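Local coordinates for protein cytosine deaminase (PDB 4R85) that probably catalyses the hydrolytic deamination of 5-methylcytosine and cytosine, using an iron(II) ion bound in an amidohydrolase-type barrel, at residues P179-V189 with H209-F220; F257-F267 with E295-V303. All blocks are in the same frame, centred on the assembly; numbering follows the deposited sequence.

Interaction 1. Residues P179-V189 with H209-F220; sequences PHYENTRDKGV and HCDEIDDPQSRF. With FE2 (Fe (II) ion), chain H; 17E (5-methylcytosine), chain G; GOL (glycerol), chain I.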
loop_
_atom_site.group_PDB
_atom_site.type_symbol
_atom_site.label_atom_id
_atom_site.label_comp_id
_atom_site.label_asym_id
_atom_site.label_seq_id
_atom_site.Cartn_x
_atom_site.Cartn_y
_atom_site.Cartn_z
ATOM N N PRO A 179 -2.820 -27.561 -7.339
ATOM C CA PRO A 179 -2.125 -28.795 -6.952
ATOM C C PRO A 179 -1.705 -28.829 -5.490
ATOM O O PRO A 179 -1.736 -29.906 -4.895
ATOM C CB PRO A 179 -0.884 -28.811 -7.867
ATOM C CG PRO A 179 -0.731 -27.400 -8.347
ATOM C CD PRO A 179 -2.145 -26.900 -8.469
ATOM N N HIS A 180 -1.328 -27.685 -4.914
ATOM C CA HIS A 180 -0.915 -27.657 -3.508
ATOM C C HIS A 180 -2.069 -27.971 -2.554
ATOM O O HIS A 180 -1.846 -28.316 -1.385
ATOM C CB HIS A 180 -0.307 -26.294 -3.156
ATOM C CG HIS A 180 -1.289 -25.173 -3.229
ATOM N ND1 HIS A 180 -1.636 -24.573 -4.419
ATOM C CD2 HIS A 180 -2.026 -24.564 -2.269
ATOM C CE1 HIS A 180 -2.542 -23.640 -4.192
ATOM N NE2 HIS A 180 -2.796 -23.612 -2.897
ATOM N N TYR A 181 -3.306 -27.861 -3.038
ATOM C CA TYR A 181 -4.477 -28.121 -2.183
ATOM C C TYR A 181 -5.016 -29.545 -2.324
ATOM O O TYR A 181 -5.850 -29.972 -1.525
ATOM C CB TYR A 181 -5.589 -27.093 -2.446
ATOM C CG TYR A 181 -6.733 -27.104 -1.448
ATOM C CD1 TYR A 181 -8.026 -27.414 -1.855
ATOM C CD2 TYR A 181 -6.524 -26.795 -0.110
ATOM C CE1 TYR A 181 -9.081 -27.424 -0.965
ATOM C CE2 TYR A 181 -7.583 -26.806 0.801
ATOM C CZ TYR A 181 -8.860 -27.118 0.362
ATOM O OH TYR A 181 -9.925 -27.141 1.241
ATOM N N GLU A 182 -4.539 -30.292 -3.316
ATOM C CA GLU A 182 -4.958 -31.693 -3.443
ATOM C C GLU A 182 -4.536 -32.472 -2.189
ATOM O O GLU A 182 -3.552 -32.122 -1.525
ATOM C CB GLU A 182 -4.382 -32.342 -4.702
ATOM C CG GLU A 182 -4.645 -31.543 -5.994
ATOM C CD GLU A 182 -6.061 -31.698 -6.524
ATOM O OE1 GLU A 182 -6.400 -30.990 -7.500
ATOM O OE2 GLU A 182 -6.832 -32.526 -5.979
ATOM N N ASN A 183 -5.279 -33.526 -1.884
ATOM C CA ASN A 183 -5.182 -34.203 -0.588
ATOM C C ASN A 183 -3.837 -34.888 -0.321
ATOM O O ASN A 183 -3.432 -35.031 0.833
ATOM C CB ASN A 183 -6.324 -35.213 -0.422
ATOM C CG ASN A 183 -7.676 -34.547 -0.204
ATOM O OD1 ASN A 183 -7.757 -33.355 0.099
ATOM N ND2 ASN A 183 -8.747 -35.325 -0.349
ATOM N N THR A 184 -3.173 -35.351 -1.377
ATOM C CA THR A 184 -1.852 -35.959 -1.226
ATOM C C THR A 184 -0.925 -35.389 -2.284
ATOM O O THR A 184 -1.379 -34.855 -3.301
ATOM C CB THR A 184 -1.869 -37.493 -1.388
ATOM O OG1 THR A 184 -2.178 -37.844 -2.746
ATOM C CG2 THR A 184 -2.875 -38.125 -0.459
ATOM N N ARG A 185 0.371 -35.510 -2.040
ATOM C CA ARG A 185 1.362 -35.039 -2.995
ATOM C C ARG A 185 1.186 -35.711 -4.354
ATOM O O ARG A 185 1.289 -35.058 -5.391
ATOM C CB ARG A 185 2.773 -35.286 -2.461
ATOM C CG ARG A 185 3.892 -34.815 -3.397
ATOM C CD ARG A 185 4.427 -35.976 -4.237
ATOM N NE ARG A 185 5.469 -35.551 -5.171
ATOM C CZ ARG A 185 5.925 -36.306 -6.164
ATOM N NH1 ARG A 185 6.867 -35.840 -6.971
ATOM N NH2 ARG A 185 5.434 -37.526 -6.356
ATOM N N ASP A 186 0.940 -37.019 -4.355
ATOM C CA ASP A 186 0.795 -37.735 -5.619
ATOM C C ASP A 186 -0.420 -37.260 -6.420
ATOM O O ASP A 186 -0.386 -37.230 -7.654
ATOM C CB ASP A 186 0.738 -39.254 -5.403
ATOM C CG ASP A 186 2.109 -39.847 -5.058
ATOM O OD1 ASP A 186 3.106 -39.094 -5.055
ATOM O OD2 ASP A 186 2.196 -41.062 -4.791
ATOM N N LYS A 187 -1.491 -36.901 -5.721
ATOM C CA LYS A 187 -2.676 -36.369 -6.386
ATOM C C LYS A 187 -2.461 -34.945 -6.880
ATOM O O LYS A 187 -3.045 -34.524 -7.880
ATOM C CB LYS A 187 -3.905 -36.481 -5.475
ATOM C CG LYS A 187 -4.406 -37.917 -5.415
ATOM C CD LYS A 187 -5.670 -38.078 -4.601
ATOM C CE LYS A 187 -5.995 -39.560 -4.489
ATOM N NZ LYS A 187 -7.362 -39.809 -3.961
ATOM N N GLY A 188 -1.614 -34.201 -6.180
ATOM C CA GLY A 188 -1.197 -32.897 -6.661
ATOM C C GLY A 188 -0.505 -33.054 -8.009
ATOM O O GLY A 188 -0.781 -32.320 -8.955
ATOM N N VAL A 189 0.376 -34.040 -8.107
ATOM C CA VAL A 189 1.116 -34.251 -9.353
ATOM C C VAL A 189 0.191 -34.719 -10.474
ATOM O O VAL A 189 0.253 -34.197 -11.590
ATOM C CB VAL A 189 2.299 -35.223 -9.159
ATOM C CG1 VAL A 189 2.872 -35.677 -10.501
ATOM C CG2 VAL A 189 3.376 -34.572 -8.288
ATOM N N HIS A 209 -3.215 -21.952 -9.799
ATOM C CA HIS A 209 -2.911 -21.558 -8.416
ATOM C C HIS A 209 -1.879 -22.546 -7.913
ATOM O O HIS A 209 -2.199 -23.668 -7.547
ATOM C CB HIS A 209 -4.165 -21.629 -7.541
ATOM C CG HIS A 209 -5.047 -20.428 -7.665
ATOM N ND1 HIS A 209 -5.695 -20.100 -8.835
ATOM C CD2 HIS A 209 -5.375 -19.471 -6.767
ATOM C CE1 HIS A 209 -6.389 -18.990 -8.655
ATOM N NE2 HIS A 209 -6.213 -18.591 -7.407
ATOM N N CYS A 210 -0.625 -22.146 -7.916
ATOM C CA CYS A 210 0.401 -23.167 -7.926
ATOM C C CYS A 210 0.876 -23.656 -6.554
ATOM O O CYS A 210 0.721 -24.824 -6.217
ATOM C CB CYS A 210 1.561 -22.733 -8.817
ATOM S SG CYS A 210 2.557 -24.124 -9.209
ATOM N N ASP A 211 1.467 -22.780 -5.770
ATOM C CA ASP A 211 1.934 -23.186 -4.451
ATOM C C ASP A 211 1.594 -22.075 -3.461
ATOM O O ASP A 211 2.484 -21.410 -2.920
ATOM C CB ASP A 211 3.452 -23.457 -4.483
ATOM C CG ASP A 211 3.819 -24.716 -5.290
ATOM O OD1 ASP A 211 4.462 -24.587 -6.357
ATOM O OD2 ASP A 211 3.476 -25.842 -4.848
ATOM N N GLU A 212 0.297 -21.862 -3.239
ATOM C CA GLU A 212 -0.159 -20.732 -2.433
ATOM C C GLU A 212 -0.158 -21.126 -0.966
ATOM O O GLU A 212 -1.206 -21.226 -0.323
ATOM C CB GLU A 212 -1.546 -20.243 -2.883
ATOM C CG GLU A 212 -1.915 -18.872 -2.273
ATOM C CD GLU A 212 -3.297 -18.355 -2.658
ATOM O OE1 GLU A 212 -3.602 -17.193 -2.301
ATOM O OE2 GLU A 212 -4.078 -19.091 -3.300
ATOM N N ILE A 213 1.031 -21.383 -0.441
ATOM C CA ILE A 213 1.171 -21.920 0.906
ATOM C C ILE A 213 2.608 -21.658 1.323
ATOM O O ILE A 213 3.470 -21.492 0.462
ATOM C CB ILE A 213 0.829 -23.434 0.931
ATOM C CG1 ILE A 213 0.731 -23.968 2.364
ATOM C CG2 ILE A 213 1.824 -24.236 0.105
ATOM C CD1 ILE A 213 0.212 -25.412 2.428
ATOM N N ASP A 214 2.876 -21.589 2.624
ATOM C CA ASP A 214 4.220 -21.238 3.085
ATOM C C ASP A 214 5.140 -22.452 3.277
ATOM O O ASP A 214 6.268 -22.307 3.739
ATOM C CB ASP A 214 4.165 -20.390 4.362
ATOM C CG ASP A 214 3.666 -18.965 4.107
ATOM O OD1 ASP A 214 2.887 -18.455 4.944
ATOM O OD2 ASP A 214 4.063 -18.348 3.085
ATOM N N ASP A 215 4.658 -23.632 2.900
ATOM C CA ASP A 215 5.405 -24.882 3.038
ATOM C C ASP A 215 6.551 -24.954 2.020
ATOM O O ASP A 215 6.293 -25.041 0.824
ATOM C CB ASP A 215 4.433 -26.048 2.815
ATOM C CG ASP A 215 5.083 -27.415 2.982
ATOM O OD1 ASP A 215 4.399 -28.423 2.696
ATOM O OD2 ASP A 215 6.260 -27.499 3.389
ATOM N N PRO A 216 7.813 -24.953 2.497
ATOM C CA PRO A 216 8.987 -25.031 1.608
ATOM C C PRO A 216 8.996 -26.304 0.761
ATOM O O PRO A 216 9.740 -26.374 -0.216
ATOM C CB PRO A 216 10.174 -25.066 2.585
ATOM C CG PRO A 216 9.665 -24.452 3.830
ATOM C CD PRO A 216 8.210 -24.830 3.913
ATOM N N GLN A 217 8.193 -27.301 1.121
ATOM C CA GLN A 217 8.149 -28.509 0.301
ATOM C C GLN A 217 6.996 -28.528 -0.707
ATOM O O GLN A 217 6.792 -29.518 -1.404
ATOM C CB GLN A 217 8.184 -29.772 1.164
ATOM C CG GLN A 217 9.433 -29.836 2.050
ATOM C CD GLN A 217 10.738 -29.449 1.327
ATOM O OE1 GLN A 217 11.008 -29.869 0.190
ATOM N NE2 GLN A 217 11.561 -28.658 2.007
ATOM N N SER A 218 6.264 -27.424 -0.817
ATOM C CA SER A 218 5.237 -27.354 -1.843
ATOM C C SER A 218 5.922 -27.003 -3.163
ATOM O O SER A 218 6.246 -25.840 -3.419
ATOM C CB SER A 218 4.169 -26.315 -1.482
ATOM O OG SER A 218 3.044 -26.440 -2.337
ATOM N N ARG A 219 6.166 -28.015 -3.990
ATOM C CA ARG A 219 6.979 -27.813 -5.190
ATOM C C ARG A 219 6.258 -28.262 -6.462
ATOM O O ARG A 219 6.839 -28.916 -7.325
ATOM C CB ARG A 219 8.315 -28.553 -5.044
ATOM C CG ARG A 219 9.223 -27.996 -3.944
ATOM C CD ARG A 219 10.467 -28.871 -3.749
ATOM N NE ARG A 219 11.377 -28.315 -2.748
ATOM C CZ ARG A 219 12.625 -28.737 -2.554
ATOM N NH1 ARG A 219 13.380 -28.185 -1.608
ATOM N NH2 ARG A 219 13.110 -29.723 -3.293
ATOM N N PHE A 220 4.987 -27.913 -6.588
ATOM C CA PHE A 220 4.262 -28.268 -7.799
ATOM C C PHE A 220 4.662 -27.400 -8.988
ATOM O O PHE A 220 4.452 -27.775 -10.135
ATOM C CB PHE A 220 2.756 -28.274 -7.519
ATOM C CG PHE A 220 2.385 -29.296 -6.495
ATOM C CD1 PHE A 220 2.273 -28.953 -5.155
ATOM C CD2 PHE A 220 2.258 -30.630 -6.855
ATOM C CE1 PHE A 220 1.978 -29.920 -4.204
ATOM C CE2 PHE A 220 1.959 -31.598 -5.904
ATOM C CZ PHE A 220 1.829 -31.238 -4.577
HETATM FE FE FE2 H . -6.227 -16.307 -6.850
HETATM N N1 17E G . -9.036 -19.219 -3.701
HETATM C C2 17E G . -7.751 -19.553 -3.574
HETATM O O2 17E G . -7.399 -20.878 -3.553
HETATM N N3 17E G . -6.793 -18.626 -3.470
HETATM C C4 17E G . -7.108 -17.320 -3.484
HETATM N N4 17E G . -6.076 -16.339 -3.370
HETATM C C5 17E G . -8.439 -16.922 -3.617
HETATM C C6 17E G . -9.402 -17.922 -3.727
HETATM C CM5 17E G . -8.806 -15.472 -3.638
HETATM C C1 GOL I . 5.460 -31.323 -5.254
HETATM O O1 GOL I . 5.698 -30.790 -3.959
HETATM C C2 GOL I . 6.699 -32.079 -5.723
HETATM O O2 GOL I . 6.941 -33.160 -4.855
HETATM C C3 GOL I . 6.472 -32.623 -7.129
HETATM O O3 GOL I . 7.703 -32.901 -7.773
HETATM O O HOH W 1 1.567 -28.192 -0.895
#
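His180 lays its imidazole against the backbone running from His209 to Glu212. His180 ND1 points between two carbonyls at the ring's edge, donating weak bonds to Cys210 O (3.0 Å) and His209 O (3.3 Å), both well off straight. The backbone N of Glu212 lies over the centre of one ring face. With chi1 at 66°, CG sits between the backbone N and the carbonyl carbon of His180, which turns the ring onto this loop. Histidine suits the place because one flat group both donates and packs.

Phe220 supplies the main apolar part of the contact. Pro179 CB lies 3.6 Å from Phe220 CG. Gly188 has no side chain, so Phe220 CE2 reaches within 3.5 Å of Gly188 CA. Pro179 O lies over one ring face, and a glycerol, probably from the crystallisation liquor, covers the opposite one.

Behind this shell, Asp211 ties its loop together. Asp211 OD2 accepts from Ser218 OG at 2.6 Å on the anti side and from Phe220 N at 3.1 Å through the syn lone pair, which holds the backbone at Phe220, from which the ring extends toward 179-189. The same loop serves the active site: His209 NE2 binds iron at 2.4 Å beside His56, His58, His241 and Asp308, while Glu212 OE1 accepts from N4 of 5-methylcytosine at 2.8 Å.

This loop runs from the end of strand 205-209 to helix 220-231. Pro179 also packs on Ser191 and Val192 of helix 185-202, and Ile213 meets Phe77 of helix 76-87.

Interaction 2. Residues F257-F267 with E295-V303; sequences FRLLKASGINF and ELDRAGINV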
loop_
_atom_site.group_PDB
_atom_site.type_symbol
_atom_site.label_atom_id
_atom_site.label_comp_id
_atom_site.label_asym_id
_atom_site.label_seq_id
_atom_site.Cartn_x
_atom_site.Cartn_y
_atom_site.Cartn_z
ATOM N N PHE A 257 15.386 -22.278 -11.066
ATOM C CA PHE A 257 15.332 -21.138 -11.996
ATOM C C PHE A 257 15.788 -21.493 -13.413
ATOM O O PHE A 257 15.376 -20.862 -14.385
ATOM C CB PHE A 257 16.163 -19.954 -11.469
ATOM C CG PHE A 257 15.343 -18.912 -10.763
ATOM C CD1 PHE A 257 15.485 -17.572 -11.082
ATOM C CD2 PHE A 257 14.419 -19.276 -9.794
ATOM C CE1 PHE A 257 14.732 -16.607 -10.451
ATOM C CE2 PHE A 257 13.663 -18.315 -9.139
ATOM C CZ PHE A 257 13.818 -16.977 -9.467
ATOM N N ARG A 258 16.652 -22.488 -13.535
ATOM C CA ARG A 258 17.095 -22.896 -14.859
ATOM C C ARG A 258 15.932 -23.482 -15.656
ATOM O O ARG A 258 15.760 -23.179 -16.834
ATOM C CB ARG A 258 18.257 -23.878 -14.735
ATOM C CG ARG A 258 19.443 -23.262 -13.992
ATOM C CD ARG A 258 20.470 -24.302 -13.584
ATOM N NE ARG A 258 21.232 -24.788 -14.728
ATOM C CZ ARG A 258 22.292 -24.164 -15.235
ATOM N NH1 ARG A 258 22.931 -24.673 -16.281
ATOM N NH2 ARG A 258 22.704 -23.022 -14.707
ATOM N N LEU A 259 15.130 -24.315 -15.000
ATOM C CA LEU A 259 13.924 -24.866 -15.609
ATOM C C LEU A 259 12.916 -23.750 -15.870
ATOM O O LEU A 259 12.274 -23.715 -16.920
ATOM C CB LEU A 259 13.280 -25.898 -14.672
ATOM C CG LEU A 259 11.872 -26.368 -15.061
ATOM C CD1 LEU A 259 11.851 -26.925 -16.488
ATOM C CD2 LEU A 259 11.365 -27.414 -14.060
ATOM N N LEU A 260 12.767 -22.841 -14.908
ATOM C CA LEU A 260 11.755 -21.797 -15.036
ATOM C C LEU A 260 12.033 -20.957 -16.276
ATOM O O LEU A 260 11.120 -20.670 -17.050
ATOM C CB LEU A 260 11.687 -20.918 -13.786
ATOM C CG LEU A 260 11.238 -21.590 -12.485
ATOM C CD1 LEU A 260 11.035 -20.547 -11.385
ATOM C CD2 LEU A 260 9.938 -22.393 -12.694
ATOM N N LYS A 261 13.302 -20.594 -16.467
ATOM C CA LYS A 261 13.725 -19.859 -17.655
ATOM C C LYS A 261 13.491 -20.651 -18.942
ATOM O O LYS A 261 12.949 -20.121 -19.913
ATOM C CB LYS A 261 15.206 -19.484 -17.556
ATOM C CG LYS A 261 15.696 -18.645 -18.728
ATOM C CD LYS A 261 14.867 -17.374 -18.847
ATOM C CE LYS A 261 15.431 -16.419 -19.888
ATOM N NZ LYS A 261 14.471 -15.312 -20.153
ATOM N N ALA A 262 13.914 -21.913 -18.949
ATOM C CA ALA A 262 13.799 -22.751 -20.138
ATOM C C ALA A 262 12.333 -23.009 -20.505
ATOM O O ALA A 262 11.998 -23.142 -21.682
ATOM C CB ALA A 262 14.531 -24.065 -19.931
ATOM N N SER A 263 11.461 -23.059 -19.500
ATOM C CA SER A 263 10.055 -23.407 -19.737
ATOM C C SER A 263 9.292 -22.289 -20.446
ATOM O O SER A 263 8.347 -22.543 -21.201
ATOM C CB SER A 263 9.358 -23.738 -18.419
ATOM O OG SER A 263 9.097 -22.550 -17.683
ATOM N N GLY A 264 9.694 -21.052 -20.183
ATOM C CA GLY A 264 9.071 -19.898 -20.805
ATOM C C GLY A 264 7.742 -19.495 -20.187
ATOM O O GLY A 264 7.063 -18.626 -20.730
ATOM N N ILE A 265 7.373 -20.096 -19.053
ATOM C CA ILE A 265 6.089 -19.761 -18.421
ATOM C C ILE A 265 6.081 -18.381 -17.760
ATOM O O ILE A 265 7.139 -17.801 -17.494
ATOM C CB ILE A 265 5.624 -20.823 -17.391
ATOM C CG1 ILE A 265 6.461 -20.771 -16.107
ATOM C CG2 ILE A 265 5.614 -22.214 -18.017
ATOM C CD1 ILE A 265 5.932 -21.686 -14.996
ATOM N N ASN A 266 4.876 -17.868 -17.507
ATOM C CA ASN A 266 4.691 -16.568 -16.871
ATOM C C ASN A 266 4.363 -16.739 -15.398
ATOM O O ASN A 266 3.947 -17.813 -14.975
ATOM C CB ASN A 266 3.544 -15.792 -17.539
ATOM C CG ASN A 266 3.748 -15.607 -19.033
ATOM O OD1 ASN A 266 4.462 -14.706 -19.464
ATOM N ND2 ASN A 266 3.108 -16.454 -19.826
ATOM N N PHE A 267 4.550 -15.671 -14.630
ATOM C CA PHE A 267 4.254 -15.670 -13.205
ATOM C C PHE A 267 3.357 -14.500 -12.833
ATOM O O PHE A 267 3.536 -13.388 -13.317
ATOM C CB PHE A 267 5.551 -15.608 -12.389
ATOM C CG PHE A 267 6.347 -16.875 -12.444
ATOM C CD1 PHE A 267 6.334 -17.756 -11.377
ATOM C CD2 PHE A 267 7.077 -17.205 -13.581
ATOM C CE1 PHE A 267 7.060 -18.930 -11.429
ATOM C CE2 PHE A 267 7.784 -18.387 -13.647
ATOM C CZ PHE A 267 7.788 -19.244 -12.566
ATOM N N GLU A 295 13.720 -11.321 -8.377
ATOM C CA GLU A 295 14.666 -12.319 -8.846
ATOM C C GLU A 295 14.203 -12.979 -10.166
ATOM O O GLU A 295 15.009 -13.196 -11.084
ATOM C CB GLU A 295 14.904 -13.355 -7.737
ATOM C CG GLU A 295 15.648 -12.806 -6.490
ATOM C CD GLU A 295 14.809 -11.865 -5.595
ATOM O OE1 GLU A 295 13.556 -11.876 -5.671
ATOM O OE2 GLU A 295 15.419 -11.114 -4.791
ATOM N N LEU A 296 12.912 -13.294 -10.263
ATOM C CA LEU A 296 12.352 -13.760 -11.537
ATOM C C LEU A 296 12.597 -12.737 -12.662
ATOM O O LEU A 296 13.062 -13.085 -13.749
ATOM C CB LEU A 296 10.852 -14.003 -11.401
ATOM C CG LEU A 296 10.497 -15.168 -10.477
ATOM C CD1 LEU A 296 9.045 -15.075 -10.000
ATOM C CD2 LEU A 296 10.746 -16.475 -11.208
ATOM N N ASP A 297 12.276 -11.477 -12.387
ATOM C CA ASP A 297 12.394 -10.426 -13.394
ATOM C C ASP A 297 13.850 -10.226 -13.837
ATOM O O ASP A 297 14.127 -10.077 -15.027
ATOM C CB ASP A 297 11.803 -9.114 -12.859
ATOM C CG ASP A 297 11.979 -7.953 -13.824
ATOM O OD1 ASP A 297 12.894 -7.124 -13.605
ATOM O OD2 ASP A 297 11.208 -7.870 -14.806
ATOM N N ARG A 298 14.773 -10.229 -12.880
ATOM C CA ARG A 298 16.194 -10.129 -13.192
ATOM C C ARG A 298 16.687 -11.293 -14.033
ATOM O O ARG A 298 17.612 -11.139 -14.831
ATOM C CB ARG A 298 17.034 -9.979 -11.917
ATOM C CG ARG A 298 16.783 -8.665 -11.206
ATOM C CD ARG A 298 17.768 -8.392 -10.073
ATOM N NE ARG A 298 17.265 -7.321 -9.218
ATOM C CZ ARG A 298 16.808 -7.498 -7.980
ATOM N NH1 ARG A 298 16.818 -8.708 -7.433
ATOM N NH2 ARG A 298 16.359 -6.458 -7.281
ATOM N N ALA A 299 16.055 -12.448 -13.861
ATOM C CA ALA A 299 16.399 -13.647 -14.618
ATOM C C ALA A 299 15.807 -13.621 -16.031
ATOM O O ALA A 299 16.043 -14.532 -16.819
ATOM C CB ALA A 299 15.928 -14.901 -13.869
ATOM N N GLY A 300 15.039 -12.584 -16.345
ATOM C CA GLY A 300 14.431 -12.468 -17.662
ATOM C C GLY A 300 13.113 -13.224 -17.779
ATOM O O GLY A 300 12.648 -13.523 -18.873
ATOM N N ILE A 301 12.510 -13.537 -16.642
ATOM C CA ILE A 301 11.268 -14.309 -16.610
ATOM C C ILE A 301 10.129 -13.309 -16.447
ATOM O O ILE A 301 10.232 -12.376 -15.657
ATOM C CB ILE A 301 11.318 -15.325 -15.459
ATOM C CG1 ILE A 301 12.358 -16.413 -15.774
ATOM C CG2 ILE A 301 9.935 -15.941 -15.167
ATOM C CD1 ILE A 301 12.721 -17.274 -14.578
ATOM N N ASN A 302 9.066 -13.471 -17.227
ATOM C CA ASN A 302 7.953 -12.530 -17.172
ATOM C C ASN A 302 7.136 -12.685 -15.893
ATOM O O ASN A 302 6.603 -13.759 -15.627
ATOM C CB ASN A 302 7.028 -12.720 -18.363
ATOM C CG ASN A 302 6.027 -11.593 -18.495
ATOM O OD1 ASN A 302 6.401 -10.423 -18.494
ATOM N ND2 ASN A 302 4.750 -11.936 -18.588
ATOM N N VAL A 303 7.024 -11.607 -15.122
ATOM C CA VAL A 303 6.234 -11.627 -13.883
ATOM C C VAL A 303 5.386 -10.351 -13.819
ATOM O O VAL A 303 5.764 -9.315 -14.371
ATOM C CB VAL A 303 7.152 -11.785 -12.628
ATOM C CG1 VAL A 303 8.145 -10.628 -12.531
ATOM C CG2 VAL A 303 6.341 -11.920 -11.331
HETATM O O HOH W 2 8.834 -15.603 -18.936
#
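Leu296 sets its CD2 over the centre of the Phe267 ring, 4.2 Å from the centroid, a CH-pi contact in the core between two successive beta-alpha units of the TIM-type barrel. Leu296 CD2 also touches Phe257 CZ at 3.6 Å, so one branched side chain packs against both aromatic rings. Ile301 complements it: Ile301 CG2 reaches Phe267 CD2 at 3.5 Å, and Ile301 CD1 rests 3.9 Å from Leu260 CB. Ala299 is small enough for its CB to lie at the edge of the Phe257 ring.

Beyond this core, Gly300 ends helix 293-298 in a Schellman motif, its positive phi being one that glycine tolerates readily. Lys261 leaves its helix with CG anti to the backbone N (chi1 -177°), then bends at chi2. This lets Lys261 NZ donate a hydrogen bond to Gly300 O at 2.9 Å, approaching from 58° out of the carbonyl plane.

Where the helices give way to the sheet, strands 266-269 and 303-305 run parallel, Phe267 pairing with Val303, and Phe267 N donates to Asn302 O at 3.0 Å. Beside this bond Asn302 ND2 donates to Asn266 OD1 at 2.9 Å, with the two amide planes 87° apart. Asn302 ND2 also donates to Asn351 O, so asparagine uses one amide nitrogen for two partners. At the polar edge a water bridges the two segments, accepting from Asn302 N at 2.7 Å and donating to Ile265 O.

Both contacts lie in the same TIM-type barrel, interaction 1 in the loops that follow its strands, and they come in series along the chain, interaction 1 closing before interaction 2 opens. Their centres are about 20 Å apart and their nearest atoms about 7 Å, without touching. Interaction 1 follows strands 174-175 and 205-209; interaction 2 joins strands 266-269 and 303-305, with strand 237-240 between the two pairs. Helix 220-231 links them further, since its Leu221 meets Phe267. Interaction 1 carries a metal ligand, whereas interaction 2 is structural packing, its Phe267 side chain about 13 Å from the iron. Phe267 lies on strand 266-269, between strand 237-240, which leads to His241, and strand 303-305, which leads toward Asp308.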